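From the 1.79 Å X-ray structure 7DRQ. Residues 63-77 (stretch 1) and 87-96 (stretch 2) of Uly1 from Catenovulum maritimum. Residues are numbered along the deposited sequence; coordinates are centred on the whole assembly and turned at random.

Stretch 1, residues 63-77: TWYRGGILDRHVMLT
Stretch 2, residues 87-96: VTIEFPHQHT

Stretch 1 folds back on itself: the strand that includes Thr-63 to Tyr-65 pairs with strand 73-77 (Met-75 N to Trp-64 O, 2.8 Å), with a loop between them that includes a cis peptide before Gly-68. The strand running from Val-87 toward Phe-91 lies antiparallel to strand 73-77, their axes at 159°. Together the two stretches bury 955 Å².

Val-87 is extended (phi/psi -138/143; chi1 p). Its CA-to-CB bond points away from stretch 1, but Val-87 O lies 3.4 Å from Thr-77 CA, a CA-H...O contact. Thr-88 (-126/145) faces Thr-77 in a non-hydrogen-bonded pair, CA atoms 4.1 Å apart. Both threonines are m rotamers, which brings Thr-88 OG1 within 2.7 Å of Thr-77 OG1 in a hydrogen bond. Thr-77 OG1 also accepts from Trp-64 NE1 at 2.9 Å. The beta-branched threonine suits an extended strand while offering both a hydroxyl and a methyl; here Thr-88 CG2 packs 3.4 Å from CE of Met-75, a selenomethionine with all three chi angles m.

Ile-89 (-115/130; m, t) forms the hydrogen-bonded pair with Leu-76. Ile-89 N donates to Leu-76 O at 2.8 Å, and Leu-76 N to Ile-89 O at 3.0 Å. Their apolar side chains share the buried face opposite the threonines; Leu-76 is t, p.

Glu-90 (-96/125; t, t, chi3 -26°) pairs with Met-75, CA atoms 4.9 Å apart. Its chain is long enough to carry the carboxylate to Arg-66, where Glu-90 OE1 meets Arg-66 NH1 at 3.2 Å in a salt bridge. Arg-66 (t, t, p, chi4 -163°) also bridges Asp-71, NE to OD2 2.9 Å, so one guanidinium serves two acids.

Phe-91 (-96/149; chi1 -80°, chi2 84°) donates its N to Val-74 O at 2.9 Å. Phenylalanine suits this buried site by offering a large apolar surface to Val-74 (-71/127; t; CB to CB 4.0 Å) and Leu-76 (CE1 to CB 4.1 Å). Phe-91 O accepts from His-73 ND1 at 2.8 Å.

At Pro-92 (-63/-31) the chain turns a corner, where proline's restricted phi fits; its CA-to-CB bond points away from stretch 1. The register shifts by two between His-73 and Met-75, a beta bulge, and Val-74 N donates to His-93 O at 3.0 Å. His-93 (-65/141; t, chi2 74°) has its ring edge near Val-74 CG2. Though buried, His-93 and His-95 have both ring nitrogens hydrogen-bonded elsewhere in the structure.

Gln-94 (-119/142; m, t, chi3 -80°) pairs with His-73 (-73/147; m, chi2 -90°), CA atoms 4.3 Å apart. Gln-94 CG sits 3.6 Å from the His-73 ring centroid in a CH-pi contact, while its amide NE2 reaches Asp-71 O at 2.9 Å.

His-95 (-47/125; t, chi2 48°) is held by Arg-72 (68/21; m, t, m): His-95 N donates to Arg-72 O, and Arg-72 NE to His-95 O, both 2.9 Å. His-95 CB lies 4.0 Å from the Tyr-65 (m, chi2 -80°) ring centroid, over its face.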

ATOM      1  N   THR A  63       2.987 -12.154  -1.495  1.00 10.78           N
ATOM      2  CA  THR A  63       3.338 -12.309  -0.093  1.00 12.81           C
ATOM      3  C   THR A  63       2.085 -12.549   0.738  1.00  9.65           C
ATOM      4  O   THR A  63       0.974 -12.195   0.346  1.00 11.20           O
ATOM      5  CB  THR A  63       4.068 -11.078   0.446  1.00 11.40           C
ATOM      6  OG1 THR A  63       3.174  -9.961   0.460  1.00 12.52           O
ATOM      7  CG2 THR A  63       5.296 -10.747  -0.414  1.00 10.79           C
ATOM      8  N   TRP A  64       2.293 -13.135   1.912  1.00 12.04           N
ATOM      9  CA  TRP A  64       1.228 -13.420   2.862  1.00 11.76           C
ATOM     10  C   TRP A  64       1.864 -13.913   4.151  1.00  9.51           C
ATOM     11  O   TRP A  64       2.968 -14.462   4.136  1.00 11.98           O
ATOM     12  CB  TRP A  64       0.235 -14.464   2.309  1.00  9.39           C
ATOM     13  CG  TRP A  64       0.861 -15.724   1.719  1.00  8.93           C
ATOM     14  CD1 TRP A  64       1.557 -15.825   0.543  1.00 11.32           C
ATOM     15  CD2 TRP A  64       0.800 -17.050   2.256  1.00 13.25           C
ATOM     16  NE1 TRP A  64       1.938 -17.133   0.324  1.00 12.47           N
ATOM     17  CE2 TRP A  64       1.494 -17.901   1.363  1.00 12.97           C
ATOM     18  CE3 TRP A  64       0.236 -17.605   3.410  1.00 12.70           C
ATOM     19  CZ2 TRP A  64       1.643 -19.261   1.595  1.00 11.24           C
ATOM     20  CZ3 TRP A  64       0.378 -18.962   3.632  1.00 12.37           C
ATOM     21  CH2 TRP A  64       1.071 -19.777   2.730  1.00 11.69           C
ATOM     22  N   TYR A  65       1.172 -13.687   5.262  1.00 10.57           N
ATOM     23  CA  TYR A  65       1.457 -14.393   6.505  1.00 11.23           C
ATOM     24  C   TYR A  65       0.671 -15.696   6.525  1.00 10.87           C
ATOM     25  O   TYR A  65      -0.477 -15.739   6.074  1.00 12.55           O
ATOM     26  CB  TYR A  65       1.049 -13.554   7.715  1.00 11.60           C
ATOM     27  CG  TYR A  65       1.871 -12.320   7.940  1.00 13.48           C
ATOM     28  CD1 TYR A  65       3.120 -12.395   8.556  1.00 12.58           C
ATOM     29  CD2 TYR A  65       1.391 -11.069   7.559  1.00 10.70           C
ATOM     30  CE1 TYR A  65       3.871 -11.258   8.771  1.00 11.44           C
ATOM     31  CE2 TYR A  65       2.140  -9.931   7.770  1.00 11.19           C
ATOM     32  CZ  TYR A  65       3.369 -10.032   8.380  1.00 10.73           C
ATOM     33  OH  TYR A  65       4.087  -8.884   8.582  1.00 11.85           O
ATOM     34  N   ARG A  66       1.280 -16.748   7.075  1.00 12.15           N
ATOM     35  CA  ARG A  66       0.655 -18.065   7.165  1.00 12.89           C
ATOM     36  C   ARG A  66      -0.012 -18.264   8.526  1.00 15.90           C
ATOM     37  O   ARG A  66       0.543 -17.889   9.562  1.00 14.41           O
ATOM     38  CB  ARG A  66       1.698 -19.162   6.929  1.00 14.81           C
ATOM     39  CG  ARG A  66       1.101 -20.575   6.942  1.00 14.08           C
ATOM     40  CD  ARG A  66       2.168 -21.621   6.625  1.00 18.50           C
ATOM     41  NE  ARG A  66       3.148 -21.660   7.701  1.00 17.18           N
ATOM     42  CZ  ARG A  66       4.355 -22.199   7.608  1.00 21.95           C
ATOM     43  NH1 ARG A  66       4.744 -22.773   6.477  1.00 19.93           N
ATOM     44  NH2 ARG A  66       5.167 -22.159   8.657  1.00 20.54           N
ATOM     45  N   GLY A  67      -1.218 -18.863   8.525  1.00 13.64           N
ATOM     46  CA  GLY A  67      -1.908 -19.135   9.771  1.00 16.55           C
ATOM     47  C   GLY A  67      -1.515 -20.487  10.357  1.00 15.30           C
ATOM     48  O   GLY A  67      -0.804 -21.274   9.732  1.00 15.80           O
ATOM     49  N   GLY A  68      -1.978 -20.744  11.581  1.00 16.14           N
ATOM     50  CA  GLY A  68      -2.789 -19.811  12.349  1.00 13.74           C
ATOM     51  C   GLY A  68      -2.032 -18.943  13.342  1.00 15.51           C
ATOM     52  O   GLY A  68      -0.892 -18.544  13.086  1.00 12.75           O
ATOM     53  N   ILE A  69      -2.680 -18.665  14.482  1.00 15.34           N
ATOM     54  CA  ILE A  69      -2.171 -17.689  15.449  1.00 16.27           C
ATOM     55  C   ILE A  69      -0.808 -18.098  15.999  1.00 16.49           C
ATOM     56  O   ILE A  69      -0.024 -17.242  16.417  1.00 16.75           O
ATOM     57  CB  ILE A  69      -3.204 -17.495  16.579  1.00 14.54           C
ATOM     58  CG1 ILE A  69      -2.806 -16.353  17.507  1.00 15.88           C
ATOM     59  CG2 ILE A  69      -3.381 -18.788  17.378  1.00 18.68           C
ATOM     60  CD1 ILE A  69      -3.884 -16.011  18.533  1.00 14.39           C
ATOM     61  N   LEU A  70      -0.491 -19.394  16.000  1.00 14.58           N
ATOM     62  CA  LEU A  70       0.787 -19.847  16.537  1.00 16.82           C
ATOM     63  C   LEU A  70       1.873 -19.948  15.472  1.00 18.98           C
ATOM     64  O   LEU A  70       3.012 -20.302  15.794  1.00 16.59           O
ATOM     65  CB  LEU A  70       0.616 -21.205  17.235  1.00 17.06           C
ATOM     66  CG  LEU A  70      -0.335 -21.218  18.436  1.00 18.87           C
ATOM     67  CD1 LEU A  70      -0.258 -22.561  19.167  1.00 26.17           C
ATOM     68  CD2 LEU A  70      -0.069 -20.041  19.388  1.00 19.64           C
ATOM     69  N   ASP A  71       1.548 -19.630  14.220  1.00 16.52           N
ATOM     70  CA  ASP A  71       2.478 -19.748  13.107  1.00 12.49           C
ATOM     71  C   ASP A  71       2.917 -18.348  12.690  1.00 14.93           C
ATOM     72  O   ASP A  71       3.945 -17.848  13.161  1.00 11.93           O
ATOM     73  CB  ASP A  71       1.803 -20.513  11.964  1.00 13.86           C
ATOM     74  CG  ASP A  71       2.767 -20.905  10.863  1.00 17.70           C
ATOM     75  OD1 ASP A  71       3.466 -20.033  10.317  1.00 15.56           O
ATOM     76  OD2 ASP A  71       2.804 -22.099  10.514  1.00 26.31           O
ATOM     77  N   ARG A  72       2.114 -17.700  11.840  1.00 14.41           N
ATOM     78  CA  ARG A  72       2.267 -16.291  11.478  1.00 13.59           C
ATOM     79  C   ARG A  72       3.519 -16.020  10.649  1.00 12.70           C
ATOM     80  O   ARG A  72       3.964 -14.876  10.569  1.00 13.03           O
ATOM     81  CB  ARG A  72       2.261 -15.373  12.719  1.00 13.70           C
ATOM     82  CG  ARG A  72       1.196 -15.719  13.767  1.00 13.06           C
ATOM     83  CD  ARG A  72       1.289 -14.779  14.984  1.00 12.77           C
ATOM     84  NE  ARG A  72       2.655 -14.620  15.494  1.00 12.55           N
ATOM     85  CZ  ARG A  72       3.249 -15.456  16.345  1.00 14.69           C
ATOM     86  NH1 ARG A  72       2.610 -16.530  16.787  1.00 14.98           N
ATOM     87  NH2 ARG A  72       4.489 -15.222  16.757  1.00 17.98           N
ATOM     88  N   HIS A  73       4.092 -17.031   9.995  1.00 12.86           N
ATOM     89  CA  HIS A  73       5.355 -16.814   9.297  1.00 13.18           C
ATOM     90  C   HIS A  73       5.155 -15.996   8.031  1.00 10.54           C
ATOM     91  O   HIS A  73       4.121 -16.082   7.359  1.00 13.73           O
ATOM     92  CB  HIS A  73       6.011 -18.143   8.934  1.00 12.86           C
ATOM     93  CG  HIS A  73       6.766 -18.766  10.064  1.00 12.48           C
ATOM     94  ND1 HIS A  73       8.102 -18.516  10.288  1.00 12.81           N
ATOM     95  CD2 HIS A  73       6.375 -19.635  11.026  1.00 14.12           C
ATOM     96  CE1 HIS A  73       8.502 -19.200  11.346  1.00 15.51           C
ATOM     97  NE2 HIS A  73       7.471 -19.878  11.820  1.00 14.92           N
ATOM     98  N   VAL A  74       6.169 -15.192   7.720  1.00 10.37           N
ATOM     99  CA  VAL A  74       6.217 -14.443   6.467  1.00  9.96           C
ATOM    100  C   VAL A  74       6.456 -15.406   5.308  1.00 11.87           C
ATOM    101  O   VAL A  74       7.411 -16.192   5.323  1.00 13.32           O
ATOM    102  CB  VAL A  74       7.325 -13.379   6.539  1.00 11.36           C
ATOM    103  CG1 VAL A  74       7.623 -12.812   5.156  1.00 13.14           C
ATOM    104  CG2 VAL A  74       6.943 -12.261   7.529  1.00 10.84           C
HETATM  105  N   MSE A  75       5.595 -15.346   4.293  1.00  9.18           N
HETATM  106  CA  MSE A  75       5.711 -16.242   3.132  1.00 10.80           C
HETATM  107  C   MSE A  75       5.858 -15.476   1.833  1.00 11.44           C
HETATM  108  O   MSE A  75       5.296 -14.398   1.676  1.00 10.08           O
HETATM  109  CB  MSE A  75       4.490 -17.159   3.000  1.00 10.78           C
HETATM  110  CG  MSE A  75       3.946 -17.718   4.302  1.00 12.75           C
HETATM  111 SE   MSE A  75       5.148 -19.017   5.105  0.73 14.26          SE
HETATM  112  CE  MSE A  75       5.222 -20.383   3.700  1.00 10.67           C
ATOM    113  N   LEU A  76       6.590 -16.063   0.881  1.00 12.70           N
ATOM    114  CA  LEU A  76       6.733 -15.513  -0.458  1.00  8.43           C
ATOM    115  C   LEU A  76       6.469 -16.623  -1.464  1.00 10.75           C
ATOM    116  O   LEU A  76       7.174 -17.635  -1.465  1.00 11.89           O
ATOM    117  CB  LEU A  76       8.130 -14.907  -0.661  1.00  8.32           C
ATOM    118  CG  LEU A  76       8.416 -14.505  -2.116  1.00 10.22           C
ATOM    119  CD1 LEU A  76       7.438 -13.420  -2.571  1.00  9.95           C
ATOM    120  CD2 LEU A  76       9.872 -14.054  -2.299  1.00 11.49           C
ATOM    121  N   THR A  77       5.442 -16.447  -2.292  1.00 10.03           N
ATOM    122  CA  THR A  77       5.051 -17.427  -3.303  1.00 11.22           C
ATOM    123  C   THR A  77       5.342 -16.867  -4.686  1.00 10.82           C
ATOM    124  O   THR A  77       5.104 -15.682  -4.949  1.00 12.22           O
ATOM    125  CB  THR A  77       3.559 -17.767  -3.200  1.00 10.48           C
ATOM    126  OG1 THR A  77       3.279 -18.347  -1.923  1.00 13.82           O
ATOM    127  CG2 THR A  77       3.153 -18.768  -4.299  1.00  9.73           C
ATOM    128  N   VAL A  87       5.909 -22.082  -6.257  1.00 13.27           N
ATOM    129  CA  VAL A  87       6.857 -22.456  -5.216  1.00 12.57           C
ATOM    130  C   VAL A  87       6.812 -21.373  -4.142  1.00 12.86           C
ATOM    131  O   VAL A  87       6.672 -20.184  -4.448  1.00 12.72           O
ATOM    132  CB  VAL A  87       8.288 -22.625  -5.779  1.00 16.35           C
ATOM    133  CG1 VAL A  87       8.690 -21.411  -6.605  1.00 13.38           C
ATOM    134  CG2 VAL A  87       9.294 -22.890  -4.664  1.00 16.40           C
ATOM    135  N   THR A  88       6.930 -21.782  -2.886  1.00 14.33           N
ATOM    136  CA  THR A  88       6.809 -20.854  -1.767  1.00 10.23           C
ATOM    137  C   THR A  88       8.028 -20.959  -0.861  1.00 15.35           C
ATOM    138  O   THR A  88       8.590 -22.043  -0.680  1.00 13.78           O
ATOM    139  CB  THR A  88       5.503 -21.129  -0.996  1.00 12.81           C
ATOM    140  OG1 THR A  88       4.396 -20.814  -1.849  1.00 11.52           O
ATOM    141  CG2 THR A  88       5.396 -20.280   0.265  1.00 15.05           C
ATOM    142  N   ILE A  89       8.435 -19.819  -0.303  1.00 10.43           N
ATOM    143  CA  ILE A  89       9.541 -19.741   0.648  1.00 11.93           C
ATOM    144  C   ILE A  89       8.972 -19.303   1.983  1.00 12.21           C
ATOM    145  O   ILE A  89       8.231 -18.315   2.049  1.00 14.10           O
ATOM    146  CB  ILE A  89      10.629 -18.754   0.192  1.00 14.44           C
ATOM    147  CG1 ILE A  89      11.291 -19.212  -1.115  1.00 11.70           C
ATOM    148  CG2 ILE A  89      11.662 -18.573   1.299  1.00 11.70           C
ATOM    149  CD1 ILE A  89      12.312 -18.189  -1.662  1.00 13.29           C
ATOM    150  N   GLU A  90       9.317 -20.028   3.044  1.00 14.40           N
ATOM    151  CA  GLU A  90       8.957 -19.639   4.402  1.00 12.79           C
ATOM    152  C   GLU A  90      10.118 -18.879   5.033  1.00 16.52           C
ATOM    153  O   GLU A  90      11.243 -19.387   5.089  1.00 16.52           O
ATOM    154  CB  GLU A  90       8.606 -20.859   5.252  1.00 17.33           C
ATOM    155  CG  GLU A  90       8.324 -20.520   6.700  1.00 16.39           C
ATOM    156  CD  GLU A  90       8.251 -21.748   7.585  1.00 20.59           C
ATOM    157  OE1 GLU A  90       7.935 -22.833   7.067  1.00 22.03           O
ATOM    158  OE2 GLU A  90       8.517 -21.620   8.797  1.00 22.79           O
ATOM    159  N   PHE A  91       9.840 -17.687   5.512  1.00 10.66           N
ATOM    160  CA  PHE A  91      10.838 -16.890   6.206  1.00 15.44           C
ATOM    161  C   PHE A  91      10.720 -17.081   7.713  1.00 15.15           C
ATOM    162  O   PHE A  91       9.634 -17.355   8.227  1.00 13.54           O
ATOM    163  CB  PHE A  91      10.690 -15.401   5.857  1.00 13.88           C
ATOM    164  CG  PHE A  91      11.295 -15.046   4.530  1.00 14.02           C
ATOM    165  CD1 PHE A  91      10.579 -15.233   3.362  1.00 13.64           C
ATOM    166  CD2 PHE A  91      12.592 -14.553   4.448  1.00 15.10           C
ATOM    167  CE1 PHE A  91      11.146 -14.940   2.131  1.00 12.41           C
ATOM    168  CE2 PHE A  91      13.165 -14.249   3.214  1.00 14.43           C
ATOM    169  CZ  PHE A  91      12.442 -14.439   2.062  1.00 11.61           C
ATOM    170  N   PRO A  92      11.836 -16.974   8.437  1.00 12.82           N
ATOM    171  CA  PRO A  92      11.783 -17.214   9.888  1.00 16.00           C
ATOM    172  C   PRO A  92      10.914 -16.223  10.635  1.00 12.79           C
ATOM    173  O   PRO A  92      10.335 -16.586  11.667  1.00 12.85           O
ATOM    174  CB  PRO A  92      13.255 -17.098  10.320  1.00 17.82           C
ATOM    175  CG  PRO A  92      14.051 -17.372   9.087  1.00 15.34           C
ATOM    176  CD  PRO A  92      13.213 -16.934   7.913  1.00 15.45           C
ATOM    177  N   HIS A  93      10.809 -14.983  10.161  1.00 12.54           N
ATOM    178  CA  HIS A  93      10.077 -13.967  10.911  1.00 13.60           C
ATOM    179  C   HIS A  93       8.592 -14.304  11.020  1.00 12.63           C
ATOM    180  O   HIS A  93       7.971 -14.752  10.055  1.00 12.50           O
ATOM    181  CB  HIS A  93      10.207 -12.606  10.251  1.00 12.15           C
ATOM    182  CG  HIS A  93       9.582 -11.505  11.051  1.00 11.71           C
ATOM    183  ND1 HIS A  93      10.162 -11.006  12.199  1.00 15.19           N
ATOM    184  CD2 HIS A  93       8.423 -10.824  10.887  1.00 13.38           C
ATOM    185  CE1 HIS A  93       9.397 -10.047  12.695  1.00 13.51           C
ATOM    186  NE2 HIS A  93       8.333  -9.921  11.922  1.00 12.58           N
ATOM    187  N   GLN A  94       8.012 -14.021  12.187  1.00 13.02           N
ATOM    188  CA  GLN A  94       6.587 -14.211  12.433  1.00 14.32           C
ATOM    189  C   GLN A  94       5.961 -12.870  12.775  1.00 12.76           C
ATOM    190  O   GLN A  94       6.582 -12.053  13.452  1.00 13.81           O
ATOM    191  CB  GLN A  94       6.325 -15.202  13.581  1.00 18.19           C
ATOM    192  CG  GLN A  94       6.887 -16.602  13.343  1.00 17.44           C
ATOM    193  CD  GLN A  94       7.077 -17.362  14.635  1.00 24.27           C
ATOM    194  OE1 GLN A  94       8.062 -17.154  15.350  1.00 21.31           O
ATOM    195  NE2 GLN A  94       6.127 -18.234  14.954  1.00 15.65           N
ATOM    196  N   HIS A  95       4.734 -12.646  12.291  1.00 14.59           N
ATOM    197  CA  HIS A  95       4.000 -11.414  12.584  1.00  9.64           C
ATOM    198  C   HIS A  95       4.056 -11.101  14.075  1.00 11.10           C
ATOM    199  O   HIS A  95       3.695 -11.942  14.905  1.00 12.72           O
ATOM    200  CB  HIS A  95       2.546 -11.582  12.117  1.00 11.03           C
ATOM    201  CG  HIS A  95       1.676 -10.384  12.354  1.00 11.22           C
ATOM    202  ND1 HIS A  95       2.052  -9.101  12.011  1.00 12.44           N
ATOM    203  CD2 HIS A  95       0.428 -10.284  12.876  1.00 11.30           C
ATOM    204  CE1 HIS A  95       1.078  -8.261  12.325  1.00 12.95           C
ATOM    205  NE2 HIS A  95       0.083  -8.954  12.854  1.00 12.33           N
ATOM    206  N   THR A  96       4.525  -9.896  14.423  1.00 12.16           N
ATOM    207  CA  THR A  96       4.656  -9.518  15.825  1.00 12.59           C
ATOM    208  C   THR A  96       3.432  -8.778  16.350  1.00 16.01           C
ATOM    209  O   THR A  96       3.430  -8.352  17.507  1.00 11.88           O
ATOM    210  CB  THR A  96       5.933  -8.683  16.041  1.00 16.35           C
ATOM    211  OG1 THR A  96       5.921  -7.519  15.201  1.00 13.19           O
ATOM    212  CG2 THR A  96       7.159  -9.524  15.721  1.00 16.10           C
TER